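Local coordinates for protein mitogen (Streptococcus dysgalactiae, PDB 2J4X) that binds a zinc ion and probably acts as a secreted bacterial superantigen toxin of the staphylococcal/streptococcal family, at residues Thr32-Phe36 / Val53-Ser59. Numbering follows the deposited sequence.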
loop_
_atom_site.group_PDB
_atom_site.type_symbol
_atom_site.label_atom_id
_atom_site.label_comp_id
_atom_site.label_asym_id
_atom_site.label_seq_id
_atom_site.Cartn_x
_atom_site.Cartn_y
_atom_site.Cartn_z
ATOM N N THR A 32 -17.219 -10.622 5.432
ATOM C CA THR A 32 -16.053 -10.502 4.570
ATOM C C THR A 32 -14.971 -9.773 5.385
ATOM O O THR A 32 -13.863 -9.525 4.910
ATOM C CB THR A 32 -16.450 -9.747 3.262
ATOM O OG1 THR A 32 -16.280 -10.628 2.143
ATOM C CG2 THR A 32 -15.638 -8.488 3.063
ATOM N N GLN A 33 -15.311 -9.470 6.639
ATOM C CA GLN A 33 -14.416 -8.780 7.563
ATOM C C GLN A 33 -13.721 -9.784 8.481
ATOM O O GLN A 33 -14.367 -10.676 9.022
ATOM C CB GLN A 33 -15.190 -7.789 8.456
ATOM C CG GLN A 33 -16.420 -7.113 7.842
ATOM C CD GLN A 33 -16.121 -6.289 6.592
ATOM O OE1 GLN A 33 -15.185 -5.489 6.576
ATOM N NE2 GLN A 33 -16.932 -6.473 5.542
ATOM N N LEU A 34 -12.408 -9.638 8.642
ATOM C CA LEU A 34 -11.627 -10.488 9.544
ATOM C C LEU A 34 -11.269 -9.535 10.688
ATOM O O LEU A 34 -10.567 -8.545 10.491
ATOM C CB LEU A 34 -10.369 -11.033 8.849
ATOM C CG LEU A 34 -10.618 -11.899 7.601
ATOM C CD1 LEU A 34 -9.297 -12.349 7.037
ATOM C CD2 LEU A 34 -11.458 -13.113 7.931
ATOM N N ILE A 35 -11.785 -9.823 11.879
ATOM C CA ILE A 35 -11.579 -8.975 13.044
ATOM C C ILE A 35 -10.446 -9.395 13.965
ATOM O O ILE A 35 -10.146 -10.583 14.132
ATOM C CB ILE A 35 -12.892 -8.855 13.833
ATOM C CG1 ILE A 35 -13.996 -8.424 12.858
ATOM C CG2 ILE A 35 -12.733 -7.874 14.989
ATOM C CD1 ILE A 35 -15.295 -8.041 13.487
ATOM N N PHE A 36 -9.815 -8.389 14.558
ATOM C CA PHE A 36 -8.690 -8.598 15.447
ATOM C C PHE A 36 -8.867 -7.794 16.732
ATOM O O PHE A 36 -9.574 -6.796 16.753
ATOM C CB PHE A 36 -7.394 -8.140 14.752
ATOM C CG PHE A 36 -7.151 -8.772 13.403
ATOM C CD1 PHE A 36 -6.354 -9.914 13.285
ATOM C CD2 PHE A 36 -7.701 -8.214 12.247
ATOM C CE1 PHE A 36 -6.098 -10.501 12.032
ATOM C CE2 PHE A 36 -7.458 -8.785 10.986
ATOM C CZ PHE A 36 -6.653 -9.931 10.879
ATOM N N VAL A 53 -10.085 -2.239 18.107
ATOM C CA VAL A 53 -10.384 -3.385 17.253
ATOM C C VAL A 53 -10.051 -3.078 15.797
ATOM O O VAL A 53 -10.355 -1.990 15.318
ATOM C CB VAL A 53 -11.868 -3.721 17.320
ATOM C CG1 VAL A 53 -12.141 -4.977 16.530
ATOM C CG2 VAL A 53 -12.301 -3.850 18.768
ATOM N N ILE A 54 -9.450 -4.036 15.089
ATOM C CA ILE A 54 -9.086 -3.851 13.678
ATOM C C ILE A 54 -9.924 -4.745 12.787
ATOM O O ILE A 54 -9.900 -5.959 12.919
ATOM C CB ILE A 54 -7.587 -4.186 13.412
ATOM C CG1 ILE A 54 -6.699 -3.303 14.277
ATOM C CG2 ILE A 54 -7.239 -3.967 11.942
ATOM C CD1 ILE A 54 -5.286 -3.797 14.346
ATOM N N SER A 55 -10.666 -4.141 11.875
ATOM C CA SER A 55 -11.492 -4.917 10.966
ATOM C C SER A 55 -10.910 -4.839 9.564
ATOM O O SER A 55 -10.787 -3.764 8.992
ATOM C CB SER A 55 -12.928 -4.391 10.951
ATOM O OG SER A 55 -13.704 -5.114 10.007
ATOM N N SER A 56 -10.550 -5.986 9.010
ATOM C CA SER A 56 -9.982 -6.031 7.684
ATOM C C SER A 56 -11.002 -6.579 6.685
ATOM O O SER A 56 -11.410 -7.739 6.753
ATOM C CB SER A 56 -8.733 -6.895 7.701
ATOM O OG SER A 56 -8.088 -6.857 6.449
ATOM N N ASN A 57 -11.433 -5.726 5.765
ATOM C CA ASN A 57 -12.382 -6.126 4.747
ATOM C C ASN A 57 -11.532 -6.825 3.696
ATOM O O ASN A 57 -10.529 -6.265 3.240
ATOM C CB ASN A 57 -13.081 -4.873 4.197
ATOM C CG ASN A 57 -13.891 -5.136 2.941
ATOM O OD1 ASN A 57 -14.577 -6.152 2.818
ATOM N ND2 ASN A 57 -13.825 -4.197 1.995
ATOM N N VAL A 58 -11.906 -8.060 3.349
ATOM C CA VAL A 58 -11.178 -8.855 2.355
ATOM C C VAL A 58 -12.165 -9.505 1.381
ATOM O O VAL A 58 -13.354 -9.527 1.655
ATOM C CB VAL A 58 -10.313 -9.959 3.026
ATOM C CG1 VAL A 58 -9.074 -10.200 2.203
ATOM C CG2 VAL A 58 -9.877 -9.540 4.413
ATOM N N SER A 59 -11.681 -10.016 0.249
ATOM C CA SER A 59 -12.548 -10.646 -0.756
ATOM C C SER A 59 -13.082 -11.986 -0.291
ATOM O O SER A 59 -12.434 -12.664 0.503
ATOM C CB SER A 59 -11.787 -10.886 -2.058
ATOM O OG SER A 59 -10.843 -11.929 -1.906
#
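Strands 33-36 and 53-57 run antiparallel, with Leu-34/Ser-56 and Phe-36/Ile-54 as hydrogen-bonded pairs and Gln-33/Asn-57 and Ile-35/Ser-55 as non-hydrogen-bonded pairs. Leu-34 N gives a 2.9 Å bond to Ser-56 O, answered by Ser-56 N to Leu-34 O; beyond the strand end, Val-58 N still reaches Thr-32 O at 2.9 Å. The ladder is less regular at Phe-36, where the N-H of Phe-36 meets Ile-54 O at a bent 138°. On the face carrying Leu-34, Phe-36, Ile-54 and Ser-56, Phe-36 has CG anti to its carbonyl carbon (chi1 -54°), which swings the ring toward Ser-56 and turns its edge to the neighbouring strand: CD2 lies 3.2 Å from Ile-54 O and CE2 4.0 Å from Ser-56 CB. Leu-34 CD1 touches Val-58 CG2 at 3.9 Å, the two side chains meeting nearly at right angles. On the other face the Gln-33 chain bends at chi2, bringing OE1 to 3.2 Å from Asn-57 CB with the two amide planes only 18° apart, while Asn-57 ND2 bonds to Asp-93. Ile-35 CG2 presses tightly on Val-53 CG1, 3.3 Å away. The pair belongs to the OB-fold domain: strand 24-30 flanks 33-36, and strand 87-98 runs parallel to 53-57, where Gly-94 O receives the buried Ser-56 hydroxyl. Phe-36 also packs on Ile-74 of strand 71-84, and Ser-59 N-caps helix 60-65 by bonding to Gln-62 N.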